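Local structure of protein toll (Drosophila melanogaster, 4LXR) at residues A156-M161 with G178-R183; S174-S179 with N200-Q205; I507-L512 with V537-I542; L531-L536 with T565-C570. The protein acts as the cell-surface receptor for the activated cytokine spaetzle C-106, triggering Toll signalling in embryonic dorsal-ventral patterning and antifungal immunity, its extracellular leucine-rich-repeat region forming this chain. One frame throughout, in Å; residues are numbered along the deposited sequence. Where two conformers were deposited one is given.

Contact 1 of 4, residues A156-M161 with G178-R183. With EPE (4-(2-hydroxyethyl)-1-piperazine ethanesulfonic acid), chain N.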
# COMPACT_ATOMS: atom_id res chain seq x y z
N ALA A 156 25.01 6.20 31.07
CA ALA A 156 26.40 5.79 31.21
C ALA A 156 26.57 4.44 31.91
O ALA A 156 27.50 4.28 32.72
CB ALA A 156 27.17 6.87 31.95
N ASN A 157 25.69 3.49 31.60
CA ASN A 157 25.66 2.19 32.29
C ASN A 157 25.70 2.33 33.81
O ASN A 157 26.41 1.59 34.49
CB ASN A 157 26.76 1.24 31.77
CG ASN A 157 26.42 0.70 30.37
OD1 ASN A 157 25.67 -0.26 30.24
ND2 ASN A 157 26.93 1.36 29.32
N ILE A 158 24.93 3.29 34.32
CA ILE A 158 24.94 3.62 35.73
C ILE A 158 24.29 2.53 36.57
O ILE A 158 23.10 2.23 36.42
CB ILE A 158 24.28 4.96 35.99
CG1 ILE A 158 24.96 6.02 35.13
CG2 ILE A 158 24.40 5.31 37.49
CD1 ILE A 158 24.19 7.35 35.06
N GLU A 159 25.09 1.94 37.45
CA GLU A 159 24.66 0.91 38.39
C GLU A 159 23.95 1.46 39.63
O GLU A 159 23.06 0.80 40.18
CB GLU A 159 25.87 0.07 38.83
CG GLU A 159 26.48 -0.70 37.65
CD GLU A 159 27.83 -1.34 37.93
OE1 GLU A 159 28.06 -2.47 37.46
OE2 GLU A 159 28.67 -0.72 38.60
N GLU A 160 24.35 2.65 40.07
CA GLU A 160 23.73 3.25 41.24
C GLU A 160 23.97 4.75 41.27
O GLU A 160 24.96 5.24 40.73
CB GLU A 160 24.24 2.59 42.52
CG GLU A 160 25.74 2.73 42.71
CD GLU A 160 26.35 1.56 43.47
OE1 GLU A 160 26.22 1.52 44.71
OE2 GLU A 160 26.95 0.68 42.81
N MET A 161 23.06 5.49 41.89
CA MET A 161 23.27 6.92 42.07
C MET A 161 23.13 7.29 43.53
O MET A 161 22.04 7.14 44.10
CB MET A 161 22.27 7.73 41.26
CG MET A 161 22.42 7.52 39.76
SD MET A 161 20.93 8.01 38.88
CE MET A 161 21.51 8.09 37.18
N GLY A 178 16.80 6.34 31.46
CA GLY A 178 16.56 5.15 30.68
C GLY A 178 17.87 4.56 30.16
O GLY A 178 18.80 5.30 29.86
N SER A 179 17.93 3.24 30.10
CA SER A 179 19.04 2.50 29.51
C SER A 179 20.32 2.60 30.32
O SER A 179 21.40 2.89 29.80
CB SER A 179 19.26 2.90 28.05
OG SER A 179 19.88 1.83 27.36
N ASN A 180 20.20 2.35 31.61
CA ASN A 180 21.36 2.29 32.48
C ASN A 180 21.37 0.93 33.12
O ASN A 180 20.88 -0.03 32.52
CB ASN A 180 21.33 3.43 33.51
CG ASN A 180 21.80 4.75 32.92
OD1 ASN A 180 23.00 4.93 32.66
ND2 ASN A 180 20.87 5.68 32.68
N LYS A 181 21.94 0.83 34.31
CA LYS A 181 22.00 -0.46 35.00
C LYS A 181 21.45 -0.34 36.42
O LYS A 181 21.90 -1.05 37.33
CB LYS A 181 23.44 -1.00 35.01
CG LYS A 181 23.93 -1.55 33.65
CD LYS A 181 25.42 -1.98 33.77
CE LYS A 181 25.94 -2.72 32.53
NZ LYS A 181 27.38 -3.17 32.68
N LEU A 182 20.47 0.54 36.62
CA LEU A 182 19.96 0.79 37.96
C LEU A 182 19.25 -0.42 38.57
O LEU A 182 18.38 -1.02 37.94
CB LEU A 182 19.04 2.03 37.99
CG LEU A 182 19.82 3.33 37.75
CD1 LEU A 182 18.89 4.49 37.43
CD2 LEU A 182 20.72 3.64 38.95
N ARG A 183 19.62 -0.78 39.80
CA ARG A 183 19.00 -1.92 40.49
C ARG A 183 18.04 -1.47 41.57
O ARG A 183 17.12 -2.21 41.96
CB ARG A 183 20.06 -2.77 41.17
CG ARG A 183 21.07 -3.38 40.25
CD ARG A 183 22.48 -3.01 40.69
NE ARG A 183 23.40 -4.07 40.29
CZ ARG A 183 23.94 -4.19 39.08
NH1 ARG A 183 23.67 -3.30 38.13
NH2 ARG A 183 24.76 -5.20 38.83
N1 EPE N . 22.41 -1.42 28.65
C2 EPE N . 23.03 -2.04 29.85
C3 EPE N . 22.13 -3.11 30.45
N4 EPE N . 20.75 -2.66 30.66
C5 EPE N . 20.17 -1.61 29.84
C6 EPE N . 21.13 -0.77 28.99
C7 EPE N . 19.81 -3.59 31.26
C8 EPE N . 20.36 -4.10 32.58
O8 EPE N . 20.70 -3.00 33.39
C9 EPE N . 23.29 -0.34 28.17
C10 EPE N . 23.96 -0.70 26.86
S EPE N . 24.87 0.69 26.11
O1S EPE N . 24.46 1.96 26.71
O2S EPE N . 26.30 0.51 26.37
O3S EPE N . 24.63 0.71 24.68
O HOH W 1 23.97 3.15 29.39
O HOH W 2 27.24 -4.25 35.49
O HOH W 3 21.02 0.94 42.01

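Contact 2 of 4, residues S174-S179 with N200-Q205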
# COMPACT_ATOMS: atom_id res chain seq x y z
N SER A 174 12.02 16.79 34.71
CA SER A 174 12.14 15.53 33.99
C SER A 174 13.48 14.87 34.23
O SER A 174 14.52 15.52 34.17
CB SER A 174 11.99 15.75 32.46
OG SER A 174 10.94 16.68 32.22
N ILE A 175 13.42 13.57 34.48
CA ILE A 175 14.59 12.73 34.64
C ILE A 175 14.52 11.68 33.56
O ILE A 175 13.50 11.00 33.41
CB ILE A 175 14.59 12.00 35.99
CG1 ILE A 175 15.14 12.91 37.08
CG2 ILE A 175 15.43 10.71 35.91
CD1 ILE A 175 14.85 12.41 38.54
N GLU A 176 15.60 11.56 32.80
CA GLU A 176 15.70 10.52 31.81
C GLU A 176 16.92 9.68 32.18
O GLU A 176 18.06 10.06 31.87
CB GLU A 176 15.83 11.13 30.40
CG GLU A 176 16.06 10.08 29.26
CD GLU A 176 15.00 8.97 29.28
OE1 GLU A 176 14.03 9.05 28.48
OE2 GLU A 176 15.13 8.02 30.10
N PHE A 177 16.70 8.57 32.89
CA PHE A 177 17.78 7.64 33.24
C PHE A 177 17.61 6.32 32.53
O PHE A 177 18.16 5.31 32.94
CB PHE A 177 17.83 7.38 34.76
CG PHE A 177 18.30 8.56 35.56
CD1 PHE A 177 18.95 9.63 34.94
CD2 PHE A 177 18.11 8.60 36.95
CE1 PHE A 177 19.40 10.75 35.68
CE2 PHE A 177 18.54 9.73 37.71
CZ PHE A 177 19.21 10.79 37.07
N GLY A 178 16.80 6.34 31.46
CA GLY A 178 16.56 5.15 30.68
C GLY A 178 17.87 4.56 30.16
O GLY A 178 18.80 5.30 29.86
N SER A 179 17.93 3.24 30.10
CA SER A 179 19.04 2.50 29.51
C SER A 179 20.32 2.60 30.32
O SER A 179 21.40 2.89 29.80
CB SER A 179 19.26 2.90 28.05
OG SER A 179 19.88 1.83 27.36
N ASN A 200 11.62 8.86 34.00
CA ASN A 200 11.92 7.79 33.06
C ASN A 200 13.02 6.84 33.54
O ASN A 200 14.16 7.25 33.72
CB ASN A 200 12.29 8.35 31.67
CG ASN A 200 11.07 8.63 30.83
OD1 ASN A 200 9.95 8.50 31.31
ND2 ASN A 200 11.28 9.02 29.56
N LEU A 201 12.67 5.57 33.69
CA LEU A 201 13.60 4.59 34.26
C LEU A 201 13.60 3.33 33.44
O LEU A 201 13.97 2.27 33.95
CB LEU A 201 13.20 4.25 35.70
CG LEU A 201 13.30 5.43 36.69
CD1 LEU A 201 12.53 5.16 38.00
CD2 LEU A 201 14.76 5.73 36.98
N TRP A 202 13.22 3.44 32.17
CA TRP A 202 13.08 2.25 31.31
C TRP A 202 14.44 1.63 31.01
O TRP A 202 15.48 2.32 31.09
CB TRP A 202 12.34 2.59 29.99
CG TRP A 202 12.91 3.79 29.30
CD1 TRP A 202 12.65 5.11 29.59
CD2 TRP A 202 13.85 3.81 28.22
NE1 TRP A 202 13.35 5.94 28.75
CE2 TRP A 202 14.11 5.16 27.90
CE3 TRP A 202 14.49 2.81 27.49
CZ2 TRP A 202 14.99 5.53 26.90
CZ3 TRP A 202 15.36 3.18 26.48
CH2 TRP A 202 15.60 4.53 26.19
N SER A 203 14.43 0.34 30.70
CA SER A 203 15.65 -0.40 30.33
C SER A 203 16.70 -0.30 31.42
O SER A 203 17.86 0.02 31.15
CB SER A 203 16.22 0.07 29.00
OG SER A 203 15.39 -0.31 27.92
N ASN A 204 16.27 -0.54 32.65
CA ASN A 204 17.18 -0.68 33.77
C ASN A 204 17.00 -2.08 34.33
O ASN A 204 16.54 -2.97 33.61
CB ASN A 204 16.92 0.40 34.81
CG ASN A 204 17.60 1.70 34.46
OD1 ASN A 204 18.83 1.79 34.55
ND2 ASN A 204 16.83 2.70 33.99
N GLN A 205 17.35 -2.31 35.58
CA GLN A 205 17.14 -3.65 36.14
C GLN A 205 16.54 -3.53 37.53
O GLN A 205 17.06 -4.09 38.50
CB GLN A 205 18.42 -4.53 36.06
CG GLN A 205 19.69 -3.89 36.65
CD GLN A 205 20.95 -4.76 36.46
OE1 GLN A 205 21.70 -4.59 35.50
NE2 GLN A 205 21.19 -5.67 37.38
O HOH W 4 17.56 0.18 26.00

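Contact 3 of 4, residues I507-L512 with V537-I542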
# COMPACT_ATOMS: atom_id res chain seq x y z
N ILE A 507 -14.09 -13.92 -14.75
CA ILE A 507 -14.78 -13.29 -15.87
C ILE A 507 -14.36 -13.90 -17.20
O ILE A 507 -13.31 -13.58 -17.73
CB ILE A 507 -14.54 -11.76 -15.87
CG1 ILE A 507 -15.13 -11.14 -14.59
CG2 ILE A 507 -15.14 -11.10 -17.11
CD1 ILE A 507 -14.71 -9.70 -14.32
N ARG A 508 -15.20 -14.78 -17.74
CA ARG A 508 -14.90 -15.46 -19.00
C ARG A 508 -15.56 -14.79 -20.20
O ARG A 508 -14.97 -14.74 -21.29
CB ARG A 508 -15.23 -16.95 -18.90
CG ARG A 508 -14.26 -17.68 -17.99
CD ARG A 508 -14.48 -19.18 -17.92
NE ARG A 508 -13.43 -19.80 -17.12
CZ ARG A 508 -13.43 -19.87 -15.80
NH1 ARG A 508 -14.43 -19.34 -15.10
NH2 ARG A 508 -12.42 -20.45 -15.16
N ARG A 509 -16.76 -14.28 -20.01
CA ARG A 509 -17.41 -13.48 -21.05
C ARG A 509 -17.71 -12.06 -20.57
O ARG A 509 -18.01 -11.83 -19.40
CB ARG A 509 -18.69 -14.14 -21.56
CG ARG A 509 -19.35 -13.39 -22.73
CD ARG A 509 -20.52 -14.19 -23.25
NE ARG A 509 -20.08 -15.51 -23.67
CZ ARG A 509 -20.89 -16.54 -23.86
NH1 ARG A 509 -22.19 -16.40 -23.67
NH2 ARG A 509 -20.39 -17.71 -24.24
N ILE A 510 -17.58 -11.13 -21.50
CA ILE A 510 -18.04 -9.75 -21.35
C ILE A 510 -18.90 -9.43 -22.58
O ILE A 510 -18.37 -9.23 -23.68
CB ILE A 510 -16.88 -8.76 -21.31
CG1 ILE A 510 -16.00 -9.02 -20.09
CG2 ILE A 510 -17.42 -7.33 -21.32
CD1 ILE A 510 -14.86 -8.05 -19.95
N ALA A 511 -20.21 -9.38 -22.40
CA ALA A 511 -21.13 -9.29 -23.52
C ALA A 511 -21.82 -7.93 -23.58
O ALA A 511 -22.81 -7.69 -22.89
CB ALA A 511 -22.15 -10.41 -23.44
N LEU A 512 -21.28 -7.05 -24.41
CA LEU A 512 -21.86 -5.73 -24.64
C LEU A 512 -22.63 -5.75 -25.96
O LEU A 512 -22.18 -6.34 -26.94
CB LEU A 512 -20.77 -4.66 -24.67
CG LEU A 512 -19.90 -4.63 -23.42
CD1 LEU A 512 -18.88 -3.51 -23.50
CD2 LEU A 512 -20.77 -4.47 -22.19
N VAL A 537 -12.64 -15.55 -22.37
CA VAL A 537 -12.75 -16.41 -23.55
C VAL A 537 -12.96 -15.50 -24.76
O VAL A 537 -13.99 -14.84 -24.88
CB VAL A 537 -13.91 -17.43 -23.43
CG1 VAL A 537 -14.14 -18.13 -24.77
CG2 VAL A 537 -13.63 -18.46 -22.33
N CYS A 538 -11.96 -15.46 -25.64
CA CYS A 538 -12.02 -14.56 -26.80
C CYS A 538 -12.64 -15.23 -28.02
O CYS A 538 -11.93 -15.65 -28.94
CB CYS A 538 -10.64 -14.01 -27.11
SG CYS A 538 -9.96 -13.00 -25.78
N ASP A 539 -13.96 -15.33 -28.01
CA ASP A 539 -14.73 -15.87 -29.11
C ASP A 539 -15.67 -14.80 -29.68
O ASP A 539 -15.60 -13.64 -29.28
CB ASP A 539 -15.47 -17.16 -28.70
CG ASP A 539 -16.43 -16.97 -27.52
OD1 ASP A 539 -16.83 -15.83 -27.21
OD2 ASP A 539 -16.80 -18.00 -26.91
N CYS A 540 -16.55 -15.19 -30.60
CA CYS A 540 -17.42 -14.23 -31.27
C CYS A 540 -18.32 -13.43 -30.31
O CYS A 540 -18.90 -12.41 -30.70
CB CYS A 540 -18.27 -14.94 -32.33
SG CYS A 540 -19.40 -16.18 -31.67
N THR A 541 -18.40 -13.88 -29.06
CA THR A 541 -19.35 -13.29 -28.10
C THR A 541 -18.85 -12.01 -27.42
O THR A 541 -19.63 -11.33 -26.74
CB THR A 541 -19.81 -14.31 -27.02
OG1 THR A 541 -18.72 -14.64 -26.16
CG2 THR A 541 -20.34 -15.58 -27.67
N ILE A 542 -17.58 -11.68 -27.60
CA ILE A 542 -17.02 -10.49 -26.96
C ILE A 542 -16.70 -9.41 -27.98
O ILE A 542 -15.92 -8.49 -27.69
CB ILE A 542 -15.76 -10.80 -26.11
CG1 ILE A 542 -14.59 -11.23 -26.99
CG2 ILE A 542 -16.07 -11.85 -25.05
CD1 ILE A 542 -13.26 -11.16 -26.30
O HOH W 5 -16.58 -15.31 -23.90
O HOH W 6 -17.87 -17.51 -24.50
O HOH W 7 -20.47 -8.81 -28.44

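Contact 4 of 4, residues L531-L536 with T565-C570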
# COMPACT_ATOMS: atom_id res chain seq x y z
N LEU A 531 -10.43 -4.31 -15.12
CA LEU A 531 -10.83 -5.65 -15.57
C LEU A 531 -9.64 -6.58 -15.82
O LEU A 531 -9.81 -7.66 -16.39
CB LEU A 531 -11.66 -5.55 -16.85
CG LEU A 531 -13.00 -4.82 -16.72
CD1 LEU A 531 -13.72 -4.75 -18.08
CD2 LEU A 531 -13.87 -5.50 -15.65
N ASN A 532 -8.45 -6.15 -15.41
CA ASN A 532 -7.23 -6.92 -15.64
C ASN A 532 -7.24 -8.31 -15.01
O ASN A 532 -7.95 -8.54 -14.03
CB ASN A 532 -6.01 -6.14 -15.14
CG ASN A 532 -5.62 -5.00 -16.07
OD1 ASN A 532 -6.03 -4.97 -17.23
ND2 ASN A 532 -4.81 -4.07 -15.57
N ASP A 533 -6.44 -9.22 -15.57
CA ASP A 533 -6.24 -10.54 -14.97
C ASP A 533 -7.52 -11.35 -14.80
O ASP A 533 -7.75 -11.94 -13.74
CB ASP A 533 -5.53 -10.43 -13.62
CG ASP A 533 -4.16 -9.79 -13.73
OD1 ASP A 533 -3.23 -10.46 -14.21
OD2 ASP A 533 -4.03 -8.61 -13.34
N ASN A 534 -8.34 -11.37 -15.83
CA ASN A 534 -9.49 -12.24 -15.86
C ASN A 534 -9.35 -13.27 -16.99
O ASN A 534 -8.71 -12.99 -18.00
CB ASN A 534 -10.77 -11.42 -16.01
CG ASN A 534 -11.28 -10.94 -14.66
OD1 ASN A 534 -11.77 -11.74 -13.86
ND2 ASN A 534 -11.19 -9.63 -14.41
N PRO A 535 -9.92 -14.48 -16.80
CA PRO A 535 -9.76 -15.56 -17.78
C PRO A 535 -10.68 -15.45 -19.02
O PRO A 535 -11.45 -16.36 -19.31
CB PRO A 535 -10.09 -16.82 -16.96
CG PRO A 535 -11.08 -16.33 -15.93
CD PRO A 535 -10.63 -14.92 -15.59
N LEU A 536 -10.57 -14.35 -19.74
CA LEU A 536 -11.51 -14.05 -20.82
C LEU A 536 -11.47 -15.06 -21.97
O LEU A 536 -10.39 -15.40 -22.47
CB LEU A 536 -11.24 -12.65 -21.36
CG LEU A 536 -12.34 -12.04 -22.23
CD1 LEU A 536 -13.60 -11.81 -21.41
CD2 LEU A 536 -11.84 -10.75 -22.85
N THR A 565 -7.94 -2.27 -19.21
CA THR A 565 -7.85 -3.58 -19.85
C THR A 565 -6.45 -3.89 -20.35
O THR A 565 -6.24 -4.89 -21.03
CB THR A 565 -8.80 -3.65 -21.05
OG1 THR A 565 -8.54 -2.53 -21.92
CG2 THR A 565 -10.24 -3.57 -20.59
N ASP A 566 -5.49 -3.04 -20.00
CA ASP A 566 -4.12 -3.16 -20.50
C ASP A 566 -3.48 -4.50 -20.16
O ASP A 566 -2.58 -4.95 -20.85
CB ASP A 566 -3.25 -2.00 -19.98
CG ASP A 566 -2.85 -2.18 -18.52
OD1 ASP A 566 -3.73 -2.14 -17.64
OD2 ASP A 566 -1.64 -2.35 -18.26
N ARG A 567 -3.96 -5.14 -19.10
CA ARG A 567 -3.49 -6.47 -18.74
C ARG A 567 -4.65 -7.47 -18.68
O ARG A 567 -4.63 -8.42 -17.89
CB ARG A 567 -2.67 -6.45 -17.45
CG ARG A 567 -1.25 -5.93 -17.68
CD ARG A 567 -0.55 -5.49 -16.40
NE ARG A 567 -0.49 -6.56 -15.42
CZ ARG A 567 -1.17 -6.57 -14.28
NH1 ARG A 567 -1.97 -5.55 -13.97
NH2 ARG A 567 -1.06 -7.59 -13.44
N LEU A 568 -5.66 -7.23 -19.52
CA LEU A 568 -6.73 -8.20 -19.75
C LEU A 568 -6.38 -9.04 -20.98
O LEU A 568 -6.29 -8.52 -22.10
CB LEU A 568 -8.08 -7.51 -19.93
CG LEU A 568 -9.24 -8.45 -20.27
CD1 LEU A 568 -9.36 -9.57 -19.23
CD2 LEU A 568 -10.55 -7.68 -20.38
N VAL A 569 -6.20 -10.33 -20.75
CA VAL A 569 -5.56 -11.22 -21.70
C VAL A 569 -6.40 -12.46 -21.96
O VAL A 569 -6.91 -13.07 -21.02
CB VAL A 569 -4.19 -11.67 -21.15
CG1 VAL A 569 -3.62 -12.81 -21.97
CG2 VAL A 569 -3.23 -10.50 -21.11
N CYS A 570 -6.53 -12.83 -23.23
CA CYS A 570 -7.26 -14.03 -23.62
C CYS A 570 -6.70 -15.27 -22.96
O CYS A 570 -5.49 -15.47 -22.94
CB CYS A 570 -7.21 -14.23 -25.14
SG CYS A 570 -7.95 -12.92 -26.07
O HOH W 8 -4.72 -4.18 -12.76
O HOH W 9 -6.66 -11.14 -18.35

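Contact 1 of 4, residues A156-M161 with G178-R183
N180 is the asparagine of the leucine-rich-repeat motif in LRR 2, and it fastens its turn to A156 and I158 of LRR 1. Its CG is anti to its own carbonyl carbon (chi1 -80°), and OD1 faces the backbone of A156 to I158. OD1 accepts two backbone N-H groups: A156 N at 2.9 Å, in the amide plane, and I158 N at 3.0 Å, tilted 24° from that plane. The ND2 end donates to the carbonyls of F177 and L154. An alanine here would probably leave the N-H groups of A156 and I158 without their acceptor and take one donor from the carbonyls of F177 and L154, weakening the hold between repeats. Next door, K181 N donates to I158 O at 2.8 Å. The K181 chain is extended and brings CE to 3.4 Å from N157 OD1. On the solvent side, a molecule of EPE, probably from the crystallisation liquor, takes N157 ND2 on its sulfonate oxygen O2S (3.1 Å), and a water bridges E159 OE1 and K181 NZ. Inward, I158 CG2 meets L182 CD2 at 4.3 Å. The pair of turns follows strands 151-155 and 174-176, with N204 of the next repeat receiving L182 N.

Contact 2 of 4, residues S174-S179 with N200-Q205
E176 and W202 make the tight half of this contact. E176 OE1 takes the indole NE1 of W202 at 3.2 Å, on the syn side and in the ring plane. N200 ND2, which also binds Q62 of a spaetzle chain, reaches the same oxygen at 3.0 Å from the opposite face of the carboxylate, while N200 OD1 accepts from Q198. The other oxygen, OE2, accepts G178 N at 2.7 Å, and OE1 also bonds Y64 of a spaetzle chain, so the carboxylate ties two repeats to the ligand. An alanine here would probably leave the indole N-H, the N200 amide, G178 N and Y64 of spaetzle each short of a partner. W202 holds CG between its backbone N and carbonyl carbon (chi1 50°), with the indole over G178, whose CA sits 3.8 Å from the centroid of the five-membered ring, 11° off its normal, a CH-pi contact close enough to need a residue without CB. Backbone bonds continue the register: N200 N to I175 O, F177 N to N200 O, and S179 N to W202 O. N204 ND2 donates to F177 O at 3.1 Å.

Toward solvent the fit slackens. The side chains of S179 and S203 come no closer than CB to CB at 4.3 Å, although S179 CA lies 3.2 Å from S203 O. One water lies by both hydroxyls, S203 OG having D227 as well. The segments continue strands 174-176 and 198-200, flanked by 151-155 and 222-224; the rings of W202 and H226 meet with planes nearly parallel, and W202 packs on both spaetzle chains.

Contact 3 of 4, residues I507-L512 with V537-I542
R508 and V537 carry the one direct hydrogen bond between these backbones: V537 N donates to R508 O at 2.7 Å and 166°, in the carbonyl plane and on a lone pair. Beyond it the two chains separate around a turn, coming together again where A511 passes I542. Beside the bond, V537 CG2 rests against R508 CB at 4.1 Å.

R509 reaches across toward T541. CG is anti to the backbone N (chi1 -176°) and the chain bends at chi3; the two side chains cross at about a right angle. T541 CG2 lies 3.8 Å above one face of the guanidinium, offset toward its rim, while T541 OG1 comes near NE without a hydrogen-bonding angle. R509 was modelled in two conformers, and this detail applies to one of them, so it is less certain. D539 OD2 stands 4.5 Å from R509 NH2, too far for a salt bridge, though the opposite charges probably attract.

D539 also shapes its own turn: OD1 accepts T541 N at 3.1 Å, an Asx turn, and the carbonyl of D539 takes I542 N. A water donates to T541 OG1 at 3.2 Å and lies near R508 O and V537 O. Deeper in, I542 CG2 packs on I510 O at 3.7 Å.

The turn belongs to the cysteine-rich cap that closes this run of repeats, with disulfides C538-C570 and C540-C591. I542 is the N-cap residue of helix 543-549, whose F545 packs on I510, and strand 509-510 pairs in parallel with strand 484-485.

Contact 4 of 4, residues L531-L536 with T565-C570
N532 hydrogen-bonds to both D566 and R567, using each end of its amide. OD1 accepts R567 N at 2.8 Å, the donor standing 56° out of the amide plane; ND2 donates to D566 OD1 at 3.0 Å, nearly in its own plane but above that of the carboxylate. Held at both ends, the amide is probably kept from flipping. One residue on, D533 N donates to R567 O at 3.0 Å.

Charge adds a second tie. D533 OD2 lies 3.1 Å from R567 NH2, a salt bridge in which the oxygen is well off the guanidinium plane, so that the attraction is one of charges and no N-H points at it. The R567 chain is bent at chi3, and its NH2 is also weakly bonded to a sugar of a glycan carried by the receptor.

Apolar packing centres on L568. Its CG is anti to the backbone N (chi1 176°), and beyond it L568 CD1 lies 3.5 Å from L531 O and 4.0 Å from N534 CB, while CD2 meets L536 CD2 at 4.1 Å and L531 CB at 4.3 Å. A water links N534 O to V569 N.

Two loops of the cap thus meet just beyond strands 527-530 and 561-564. F545 of helix 543-549 lies against L531, T565 and L568, and I510 of strand 509-510 packs on L531 and L536.

Contacts 1 and 2 come first along the chain and sit together, centres 8 Å apart, joining three successive turns of one leucine-rich-repeat range; they share G178 and S179, and M161 packs on F177 between them. Contacts 3 and 4 lie far along the solenoid, contact 3 about 73 Å from contact 1 between centres and on the opposite side of the chain's centre. These two are 11 Å apart, interleave in sequence and are clamped together by the C538-C570 disulfide. The early pair therefore marks repeating architecture, with contact 2 meeting spaetzle, while the later pair marks the C-terminal cap of the first, longer run of repeats.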